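Local coordinates for DNA mimic protein DMP12 (Neisseria meningitidis MC58, PDB 3W1O) that acts as a DNA mimic that binds the histone-like protein HU and partly keeps it from DNA, probably as a regulator rather than a competitive inhibitor, at residues A[16-19]-A[23-26]; A[56-59]-A[64-67]; A[79-84]-A[107-112]. All coordinates share one frame; numbering follows the deposited sequence.

Interaction 1 of 3, residues A[16-19]-A[23-26]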
ATOM      1  N   VAL A  16      10.539 -10.008  10.690  1.00 36.15           N
ATOM      2  CA  VAL A  16       9.257 -10.620  10.937  1.00 34.25           C
ATOM      3  C   VAL A  16       9.009 -11.503   9.715  1.00 33.81           C
ATOM      4  O   VAL A  16       8.968 -11.018   8.566  1.00 32.61           O
ATOM      5  CB  VAL A  16       8.123  -9.558  11.009  1.00 34.24           C
ATOM      6  CG1 VAL A  16       6.779 -10.231  11.132  1.00 34.48           C
ATOM      7  CG2 VAL A  16       8.332  -8.591  12.180  1.00 35.20           C
ATOM      8  N   SER A  17       8.894 -12.792   9.973  1.00 33.23           N
ATOM      9  CA  SER A  17       8.383 -13.717   8.995  1.00 34.67           C
ATOM     10  C   SER A  17       7.217 -14.432   9.672  1.00 32.86           C
ATOM     11  O   SER A  17       7.342 -15.123  10.687  1.00 34.58           O
ATOM     12  CB  SER A  17       9.461 -14.647   8.432  1.00 35.71           C
ATOM     13  OG  SER A  17      10.279 -13.915   7.488  1.00 40.70           O
ATOM     14  N   ILE A  18       6.063 -14.134   9.129  1.00 29.92           N
ATOM     15  CA  ILE A  18       4.827 -14.725   9.515  1.00 28.81           C
ATOM     16  C   ILE A  18       4.355 -15.180   8.154  1.00 28.84           C
ATOM     17  O   ILE A  18       4.286 -14.359   7.258  1.00 30.85           O
ATOM     18  CB  ILE A  18       3.897 -13.620  10.041  1.00 28.21           C
ATOM     19  CG1 ILE A  18       4.401 -13.148  11.407  1.00 30.10           C
ATOM     20  CG2 ILE A  18       2.474 -14.106  10.149  1.00 29.27           C
ATOM     21  CD1 ILE A  18       3.604 -11.994  11.989  1.00 27.42           C
ATOM     22  N   SER A  19       4.112 -16.465   7.961  1.00 26.96           N
ATOM     23  CA  SER A  19       3.667 -16.878   6.647  1.00 28.62           C
ATOM     24  C   SER A  19       2.154 -17.075   6.537  1.00 26.97           C
ATOM     25  O   SER A  19       1.597 -16.965   5.445  1.00 27.27           O
ATOM     26  CB  SER A  19       4.452 -18.106   6.199  1.00 28.13           C
ATOM     27  OG  SER A  19       4.136 -19.151   7.046  1.00 34.63           O
ATOM     28  N   GLU A  23      -2.707 -14.367   9.821  1.00 28.64           N
ATOM     29  CA  GLU A  23      -1.745 -13.906  10.819  1.00 30.00           C
ATOM     30  C   GLU A  23      -0.929 -12.679  10.368  1.00 28.80           C
ATOM     31  O   GLU A  23      -0.575 -11.860  11.229  1.00 28.53           O
ATOM     32  CB  GLU A  23      -0.787 -15.021  11.203  1.00 30.39           C
ATOM     33  CG  GLU A  23      -1.399 -16.047  12.105  1.00 37.59           C
ATOM     34  CD  GLU A  23      -0.391 -17.119  12.520  1.00 44.77           C
ATOM     35  OE1 GLU A  23      -0.699 -18.323  12.349  1.00 47.79           O
ATOM     36  OE2 GLU A  23       0.703 -16.758  13.007  1.00 47.94           O
ATOM     37  N   MET A  24      -0.619 -12.551   9.069  1.00 27.37           N
ATOM     38  CA  MET A  24       0.088 -11.347   8.556  1.00 26.06           C
ATOM     39  C   MET A  24      -0.834 -10.145   8.675  1.00 26.42           C
ATOM     40  O   MET A  24      -0.414  -9.044   9.034  1.00 25.03           O
ATOM     41  CB  MET A  24       0.481 -11.453   7.067  1.00 28.50           C
ATOM     42  CG  MET A  24       1.514 -12.462   6.757  1.00 24.53           C
ATOM     43  SD  MET A  24       1.751 -12.717   4.953  1.00 31.19           S
ATOM     44  CE  MET A  24       2.743 -11.247   4.522  1.00 32.35           C
ATOM     45  N   ILE A  25      -2.108 -10.350   8.337  1.00 24.97           N
ATOM     46  CA  ILE A  25      -3.092  -9.237   8.427  1.00 24.50           C
ATOM     47  C   ILE A  25      -3.252  -8.816   9.890  1.00 24.56           C
ATOM     48  O   ILE A  25      -3.274  -7.619  10.195  1.00 22.81           O
ATOM     49  CB  ILE A  25      -4.483  -9.636   7.875  1.00 23.61           C
ATOM     50  CG1 ILE A  25      -4.374 -10.062   6.405  1.00 24.11           C
ATOM     51  CG2 ILE A  25      -5.502  -8.463   8.005  1.00 23.45           C
ATOM     52  CD1 ILE A  25      -3.864  -8.943   5.467  1.00 24.40           C
ATOM     53  N   ASP A  26      -3.368  -9.802  10.772  1.00 24.95           N
ATOM     54  CA  ASP A  26      -3.445  -9.533  12.200  1.00 26.06           C
ATOM     55  C   ASP A  26      -2.220  -8.742  12.652  1.00 24.79           C
ATOM     56  O   ASP A  26      -2.367  -7.765  13.352  1.00 23.78           O
ATOM     57  CB  ASP A  26      -3.539 -10.819  13.001  1.00 27.74           C
ATOM     58  CG  ASP A  26      -4.850 -11.573  12.780  1.00 33.24           C
ATOM     59  OD1 ASP A  26      -5.863 -10.987  12.299  1.00 36.64           O
ATOM     60  OD2 ASP A  26      -4.840 -12.783  13.116  1.00 40.83           O
TER

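Interaction 2 of 3, residues A[56-59]-A[64-67]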
ATOM      1  N   LEU A  56      -4.157   5.995 -10.509  1.00 26.78           N
ATOM      2  CA  LEU A  56      -2.747   5.886 -10.808  1.00 28.80           C
ATOM      3  C   LEU A  56      -2.238   4.515 -10.472  1.00 28.86           C
ATOM      4  O   LEU A  56      -1.473   3.945 -11.259  1.00 30.28           O
ATOM      5  CB  LEU A  56      -1.955   6.927 -10.007  1.00 29.79           C
ATOM      6  CG  LEU A  56      -0.832   7.801 -10.536  1.00 33.67           C
ATOM      7  CD1 LEU A  56      -1.031   8.326 -11.988  1.00 35.03           C
ATOM      8  CD2 LEU A  56      -0.745   8.966  -9.577  1.00 34.31           C
ATOM      9  N   VAL A  57      -2.620   4.000  -9.295  1.00 28.41           N
ATOM     10  CA  VAL A  57      -2.255   2.662  -8.877  1.00 27.87           C
ATOM     11  C   VAL A  57      -2.827   1.636  -9.857  1.00 28.34           C
ATOM     12  O   VAL A  57      -2.120   0.722 -10.301  1.00 27.89           O
ATOM     13  CB  VAL A  57      -2.717   2.339  -7.446  1.00 28.90           C
ATOM     14  CG1 VAL A  57      -2.347   0.919  -7.109  1.00 28.81           C
ATOM     15  CG2 VAL A  57      -2.046   3.283  -6.449  1.00 26.10           C
ATOM     16  N   SER A  58      -4.073   1.853 -10.264  1.00 28.21           N
ATOM     17  CA  SER A  58      -4.777   0.914 -11.133  1.00 27.95           C
ATOM     18  C   SER A  58      -4.107   0.787 -12.507  1.00 28.84           C
ATOM     19  O   SER A  58      -4.282  -0.226 -13.202  1.00 29.91           O
ATOM     20  CB  SER A  58      -6.199   1.408 -11.322  1.00 27.59           C
ATOM     21  OG  SER A  58      -6.205   2.369 -12.402  1.00 29.44           O
ATOM     22  N   GLU A  59      -3.358   1.805 -12.914  1.00 29.86           N
ATOM     23  CA  GLU A  59      -2.625   1.753 -14.194  1.00 29.81           C
ATOM     24  C   GLU A  59      -1.613   0.621 -14.230  1.00 29.85           C
ATOM     25  O   GLU A  59      -1.329   0.113 -15.300  1.00 29.57           O
ATOM     26  CB  GLU A  59      -1.910   3.065 -14.464  1.00 30.64           C
ATOM     27  CG  GLU A  59      -2.843   4.186 -14.874  1.00 33.69           C
ATOM     28  CD  GLU A  59      -2.104   5.489 -15.212  1.00 38.14           C
ATOM     29  OE1 GLU A  59      -0.890   5.471 -15.566  1.00 41.60           O
ATOM     30  OE2 GLU A  59      -2.763   6.540 -15.123  1.00 41.51           O
ATOM     31  N   TRP A  64      -8.802  -1.646  -8.425  1.00 25.50           N
ATOM     32  CA  TRP A  64      -9.209  -0.360  -7.842  1.00 25.39           C
ATOM     33  C   TRP A  64      -9.450   0.727  -8.895  1.00 26.72           C
ATOM     34  O   TRP A  64      -9.098   1.896  -8.697  1.00 27.25           O
ATOM     35  CB  TRP A  64      -8.159   0.122  -6.879  1.00 24.13           C
ATOM     36  CG  TRP A  64      -8.051  -0.739  -5.630  1.00 22.53           C
ATOM     37  CD1 TRP A  64      -8.617  -1.949  -5.387  1.00 24.59           C
ATOM     38  CD2 TRP A  64      -7.272  -0.417  -4.498  1.00 21.42           C
ATOM     39  NE1 TRP A  64      -8.269  -2.382  -4.119  1.00 24.97           N
ATOM     40  CE2 TRP A  64      -7.423  -1.462  -3.567  1.00 20.61           C
ATOM     41  CE3 TRP A  64      -6.465   0.680  -4.175  1.00 23.26           C
ATOM     42  CZ2 TRP A  64      -6.790  -1.456  -2.322  1.00 24.79           C
ATOM     43  CZ3 TRP A  64      -5.836   0.699  -2.926  1.00 24.38           C
ATOM     44  CH2 TRP A  64      -5.992  -0.375  -2.025  1.00 24.23           C
ATOM     45  N   LEU A  65     -10.003   0.327 -10.033  1.00 28.33           N
ATOM     46  CA  LEU A  65     -10.318   1.295 -11.083  1.00 30.90           C
ATOM     47  C   LEU A  65     -11.288   2.355 -10.519  1.00 30.94           C
ATOM     48  O   LEU A  65     -11.246   3.526 -10.918  1.00 31.58           O
ATOM     49  CB  LEU A  65     -10.978   0.578 -12.279  1.00 32.09           C
ATOM     50  CG  LEU A  65     -10.202  -0.650 -12.832  1.00 35.80           C
ATOM     51  CD1 LEU A  65     -11.113  -1.551 -13.723  1.00 38.99           C
ATOM     52  CD2 LEU A  65      -8.890  -0.289 -13.515  1.00 36.95           C
ATOM     53  N   PHE A  66     -12.150   1.914  -9.604  1.00 31.00           N
ATOM     54  CA  PHE A  66     -13.078   2.824  -8.922  1.00 30.63           C
ATOM     55  C   PHE A  66     -12.758   2.999  -7.453  1.00 28.31           C
ATOM     56  O   PHE A  66     -13.635   3.326  -6.652  1.00 27.08           O
ATOM     57  CB  PHE A  66     -14.513   2.364  -9.102  1.00 32.06           C
ATOM     58  CG  PHE A  66     -14.958   2.375 -10.549  1.00 38.20           C
ATOM     59  CD1 PHE A  66     -15.083   3.581 -11.244  1.00 40.55           C
ATOM     60  CD2 PHE A  66     -15.204   1.172 -11.223  1.00 42.30           C
ATOM     61  CE1 PHE A  66     -15.464   3.589 -12.604  1.00 43.62           C
ATOM     62  CE2 PHE A  66     -15.597   1.165 -12.563  1.00 44.38           C
ATOM     63  CZ  PHE A  66     -15.714   2.371 -13.254  1.00 45.84           C
ATOM     64  N   GLY A  67     -11.497   2.780  -7.114  1.00 26.42           N
ATOM     65  CA  GLY A  67     -11.063   2.884  -5.747  1.00 24.38           C
ATOM     66  C   GLY A  67     -11.095   1.553  -5.032  1.00 23.32           C
ATOM     67  O   GLY A  67     -11.528   0.552  -5.571  1.00 23.07           O
TER

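Interaction 3 of 3, residues A[79-84]-A[107-112]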
ATOM      1  N   SER A  79       5.693  -4.966  -9.902  1.00 25.58           N
ATOM      2  CA  SER A  79       4.602  -4.025  -9.752  1.00 25.66           C
ATOM      3  C   SER A  79       4.918  -2.970  -8.667  1.00 23.78           C
ATOM      4  O   SER A  79       4.515  -1.802  -8.816  1.00 24.53           O
ATOM      5  CB  SER A  79       3.319  -4.776  -9.403  1.00 25.65           C
ATOM      6  OG  SER A  79       2.878  -5.551 -10.528  1.00 27.42           O
ATOM      7  N   ILE A  80       5.610  -3.380  -7.616  1.00 22.17           N
ATOM      8  CA  ILE A  80       6.032  -2.436  -6.543  1.00 23.14           C
ATOM      9  C   ILE A  80       6.840  -1.279  -7.145  1.00 24.05           C
ATOM     10  O   ILE A  80       6.576  -0.097  -6.872  1.00 23.47           O
ATOM     11  CB  ILE A  80       6.814  -3.123  -5.399  1.00 23.42           C
ATOM     12  CG1 ILE A  80       5.887  -4.043  -4.586  1.00 20.96           C
ATOM     13  CG2 ILE A  80       7.437  -2.095  -4.401  1.00 22.33           C
ATOM     14  CD1 ILE A  80       6.641  -5.053  -3.703  1.00 22.38           C
ATOM     15  N   LEU A  81       7.821  -1.634  -7.977  1.00 24.35           N
ATOM     16  CA  LEU A  81       8.662  -0.634  -8.606  1.00 25.90           C
ATOM     17  C   LEU A  81       7.857   0.221  -9.547  1.00 25.28           C
ATOM     18  O   LEU A  81       8.046   1.418  -9.581  1.00 26.13           O
ATOM     19  CB  LEU A  81       9.813  -1.295  -9.376  1.00 26.28           C
ATOM     20  CG  LEU A  81      10.892  -1.845  -8.463  1.00 27.70           C
ATOM     21  CD1 LEU A  81      11.791  -2.842  -9.209  1.00 31.75           C
ATOM     22  CD2 LEU A  81      11.700  -0.688  -7.862  1.00 28.90           C
ATOM     23  N   ALA A  82       6.981  -0.397 -10.337  1.00 24.82           N
ATOM     24  CA  ALA A  82       6.147   0.339 -11.304  1.00 24.59           C
ATOM     25  C   ALA A  82       5.188   1.327 -10.589  1.00 24.29           C
ATOM     26  O   ALA A  82       5.007   2.447 -11.044  1.00 24.23           O
ATOM     27  CB  ALA A  82       5.348  -0.623 -12.149  1.00 24.35           C
ATOM     28  N   VAL A  83       4.565   0.893  -9.496  1.00 23.74           N
ATOM     29  CA  VAL A  83       3.657   1.790  -8.756  1.00 24.38           C
ATOM     30  C   VAL A  83       4.471   2.896  -8.118  1.00 24.06           C
ATOM     31  O   VAL A  83       4.071   4.087  -8.151  1.00 24.71           O
ATOM     32  CB  VAL A  83       2.836   1.020  -7.680  1.00 24.92           C
ATOM     33  CG1 VAL A  83       2.039   2.009  -6.777  1.00 26.93           C
ATOM     34  CG2 VAL A  83       1.827   0.099  -8.401  1.00 24.43           C
ATOM     35  N   LYS A  84       5.626   2.535  -7.562  1.00 23.87           N
ATOM     36  CA  LYS A  84       6.481   3.522  -6.921  1.00 24.86           C
ATOM     37  C   LYS A  84       6.869   4.641  -7.889  1.00 26.56           C
ATOM     38  O   LYS A  84       6.848   5.824  -7.530  1.00 24.76           O
ATOM     39  CB  LYS A  84       7.714   2.886  -6.326  1.00 23.27           C
ATOM     40  CG  LYS A  84       8.621   3.904  -5.685  1.00 25.27           C
ATOM     41  CD  LYS A  84       9.622   3.245  -4.816  1.00 28.47           C
ATOM     42  CE  LYS A  84      10.604   2.411  -5.625  1.00 33.70           C
ATOM     43  NZ  LYS A  84      11.488   3.283  -6.443  1.00 35.56           N
ATOM     44  N   TYR A 107      10.671   0.137   1.199  1.00 19.98           N
ATOM     45  CA  TYR A 107      11.096  -0.774   2.218  1.00 20.68           C
ATOM     46  C   TYR A 107      10.974  -2.207   1.667  1.00 20.34           C
ATOM     47  O   TYR A 107      11.804  -3.092   1.970  1.00 21.52           O
ATOM     48  CB  TYR A 107      10.199  -0.644   3.442  1.00 19.39           C
ATOM     49  CG  TYR A 107      10.643  -1.412   4.653  1.00 20.32           C
ATOM     50  CD1 TYR A 107      11.281  -0.788   5.717  1.00 22.05           C
ATOM     51  CD2 TYR A 107      10.387  -2.788   4.762  1.00 22.20           C
ATOM     52  CE1 TYR A 107      11.672  -1.498   6.880  1.00 22.62           C
ATOM     53  CE2 TYR A 107      10.817  -3.496   5.889  1.00 21.93           C
ATOM     54  CZ  TYR A 107      11.417  -2.864   6.933  1.00 22.88           C
ATOM     55  OH  TYR A 107      11.796  -3.600   8.020  1.00 25.13           O
ATOM     56  N   ALA A 108       9.903  -2.458   0.947  1.00 21.81           N
ATOM     57  CA  ALA A 108       9.615  -3.823   0.465  1.00 21.88           C
ATOM     58  C   ALA A 108      10.644  -4.173  -0.585  1.00 23.46           C
ATOM     59  O   ALA A 108      11.060  -5.317  -0.670  1.00 24.53           O
ATOM     60  CB  ALA A 108       8.221  -3.901  -0.146  1.00 21.54           C
ATOM     61  N   ILE A 109      10.999  -3.192  -1.407  1.00 23.82           N
ATOM     62  CA  ILE A 109      12.087  -3.410  -2.383  1.00 24.95           C
ATOM     63  C   ILE A 109      13.355  -3.735  -1.645  1.00 25.34           C
ATOM     64  O   ILE A 109      13.994  -4.765  -1.922  1.00 24.52           O
ATOM     65  CB  ILE A 109      12.319  -2.237  -3.325  1.00 24.30           C
ATOM     66  CG1 ILE A 109      11.146  -2.049  -4.280  1.00 24.34           C
ATOM     67  CG2 ILE A 109      13.602  -2.447  -4.153  1.00 26.27           C
ATOM     68  CD1 ILE A 109      10.775  -3.319  -5.033  1.00 31.24           C
ATOM     69  N   LYS A 110      13.719  -2.882  -0.681  1.00 24.28           N
ATOM     70  CA  LYS A 110      14.967  -3.071   0.036  1.00 26.48           C
ATOM     71  C   LYS A 110      15.034  -4.358   0.844  1.00 26.55           C
ATOM     72  O   LYS A 110      16.113  -4.951   0.997  1.00 25.95           O
ATOM     73  CB  LYS A 110      15.246  -1.903   0.982  1.00 26.04           C
ATOM     74  CG  LYS A 110      16.614  -2.006   1.742  1.00 32.31           C
ATOM     75  CD  LYS A 110      17.783  -2.419   0.793  1.00 38.90           C
ATOM     76  CE  LYS A 110      19.173  -2.225   1.436  1.00 44.81           C
ATOM     77  NZ  LYS A 110      19.589  -3.386   2.298  1.00 45.26           N
ATOM     78  N   ASN A 111      13.900  -4.798   1.367  1.00 24.80           N
ATOM     79  CA  ASN A 111      13.918  -5.942   2.261  1.00 25.37           C
ATOM     80  C   ASN A 111      13.241  -7.189   1.689  1.00 24.57           C
ATOM     81  O   ASN A 111      12.959  -8.112   2.437  1.00 25.27           O
ATOM     82  CB  ASN A 111      13.312  -5.534   3.622  1.00 24.97           C
ATOM     83  CG  ASN A 111      14.209  -4.565   4.368  1.00 28.81           C
ATOM     84  OD1 ASN A 111      15.261  -4.958   4.876  1.00 31.05           O
ATOM     85  ND2 ASN A 111      13.829  -3.284   4.387  1.00 25.94           N
ATOM     86  N   GLU A 112      12.990  -7.160   0.394  1.00 25.29           N
ATOM     87  CA  GLU A 112      12.474  -8.274  -0.409  1.00 27.12           C
ATOM     88  C   GLU A 112      11.164  -8.818   0.165  1.00 26.63           C
ATOM     89  O   GLU A 112      11.072  -9.987   0.538  1.00 26.41           O
ATOM     90  CB  GLU A 112      13.554  -9.362  -0.505  1.00 27.64           C
ATOM     91  CG  GLU A 112      14.763  -8.880  -1.334  1.00 34.47           C
ATOM     92  CD  GLU A 112      16.096  -9.305  -0.707  1.00 43.70           C
ATOM     93  OE1 GLU A 112      16.219  -9.320   0.548  1.00 48.81           O
ATOM     94  OE2 GLU A 112      17.036  -9.615  -1.462  1.00 48.33           O
TER

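Interaction 1 of 3, residues A[16-19]-A[23-26]
I18 and the first turn of helix 21-30 meet where the loop after strand 7-10 packs back on the start of that helix, in a fold of helices around a four-stranded antiparallel sheet. I18 sends its CG2 branch at the helix. Its CG1 arm is turned away from its own carbonyl carbon (chi1 -72°), and this turn leaves CG2 facing the helix. I18 CG2 lies 3.5 Å from E23 CB and 3.6 Å from M24 N. It sits against the start of the helix backbone between E23 and M24. The I18 and E23 side chains cross at a slant. E23 makes its closest approach through CB. Its chain continues extended past CG, and OE1 lies close to the like charge of E20. These acidic groups on an exposed helix start are consistent with the DNA-like electrostatic surface of the protein.

M24 meets the same methyl. Its CG is 3.9 Å from I18 CG2, which is the apolar part of the pair. The I18 side chain also touches W27 one turn further along, as does V16. M24 reaches the sheet as well, packing with I25 on I116 of strand 115-118. M24 thus bridges the loop and the sheet. No hydrogen bond joins the two segments. M24 CG stands anti to its own carbonyl carbon (chi1 -67°), which brings it to the loop backbone: I18 O is 3.4 Å from M24 CG and 3.8 Å from M24 SD.

Interaction 2 of 3, residues A[56-59]-A[64-67]
S58 of helix 53-61 and L65 of the following loop make the side-chain part of this contact by van der Waals packing. L65 offers one branch. Its CD2 methyl lies 3.9 Å from S58 CB and 3.9 Å from S58 OG, and so rests beside the whole short serine side chain. S58 CB also touches the backbone of the loop, 3.9 Å from W64 O.

The hydrogen bonds named here are local. S58 OG is bonded to R55 O, one turn back in its own helix; the serine torsion (chi1 85°) sets the hydroxyl between its N and carbonyl carbon. In the loop, G67 N donates to W64 O at 3.0 Å and closes a type I beta turn from W64 to G67. W64 enters the turn with a left-handed backbone, and G67 also has a positive phi.

The indole of buried W64 meets the rings of W73 and W54 edge to face, and it also touches F117. This cluster ties the loop to helix 53-61 and to strands 72-75 and 115-118.

No polar bond crosses between the two segments. The turn is therefore held against the helix by van der Waals contact, with the W64 aromatic cluster alongside. S58 OG finds its partner in R55 O, and W64 O finds one in G67 N, each on its own side.

Interaction 3 of 3, residues A[79-84]-A[107-112]
I80 meets A108 and I109, and L81 meets I109, without any ring between them; the flat groups stand to one side, in Y107 and N111. One face of the Y107 ring carries N111 ND2, 3.3 Å above the plane and over its centre. At the ring's far end, Y107 OH is hydrogen-bonded to D14 N. The same N111 ND2 donates to Y107 O at 3.2 Å, with a bent N-H...O angle of 142°. Y107 O also accepts from N111 N at 2.8 Å. Two bonds thus grip this carbonyl, and the one from ND2 helps hold the amide over the ring.

The contact between the helices is apolar. I109 pushes its CD1 arm between two side chains of helix 77-88. I109 CD1 is 3.6 Å from I80 CG2 and 3.7 Å from L81 CG. I80 and I109 point past one another, and L81 lies nearly perpendicular to I109. On the inner side, I80 CD1 comes within 4.1 Å of A108 CB. Both I80 and A108 also touch V115 of strand 115-118, so the packing continues down to the sheet. L105 extends the seam along helix 96-111.

The axes of 79-84 and 107-111 approach to 10.3 Å at an angle of 145° between their directions. E112 then leaves the helix with a positive phi, in a Schellman motif. Two successive helices running roughly antiparallel and resting on a strand of the sheet form an alpha-helical hairpin, here ended by that motif.

The contacts follow one another along the chain without overlap. Interaction 1 comes first, between the loop after strand 7-10 and helix 21-30. Interaction 2 follows on helix 53-61 and its outgoing loop. Interaction 3 joins helices 77-88 and 96-111. Interactions 1 and 2 lie on opposite sides of the chain's centre, their own centres 26 Å apart. Interaction 3 is centred 18 Å from each. It touches interaction 2 directly, with V57 CG2 packed 4.3 Å from V83 CG1, but does not touch interaction 1. All three have neighbours on strand 115-118, an inner strand of the antiparallel sheet. The sheet thus links the helices of this small monomer into one body.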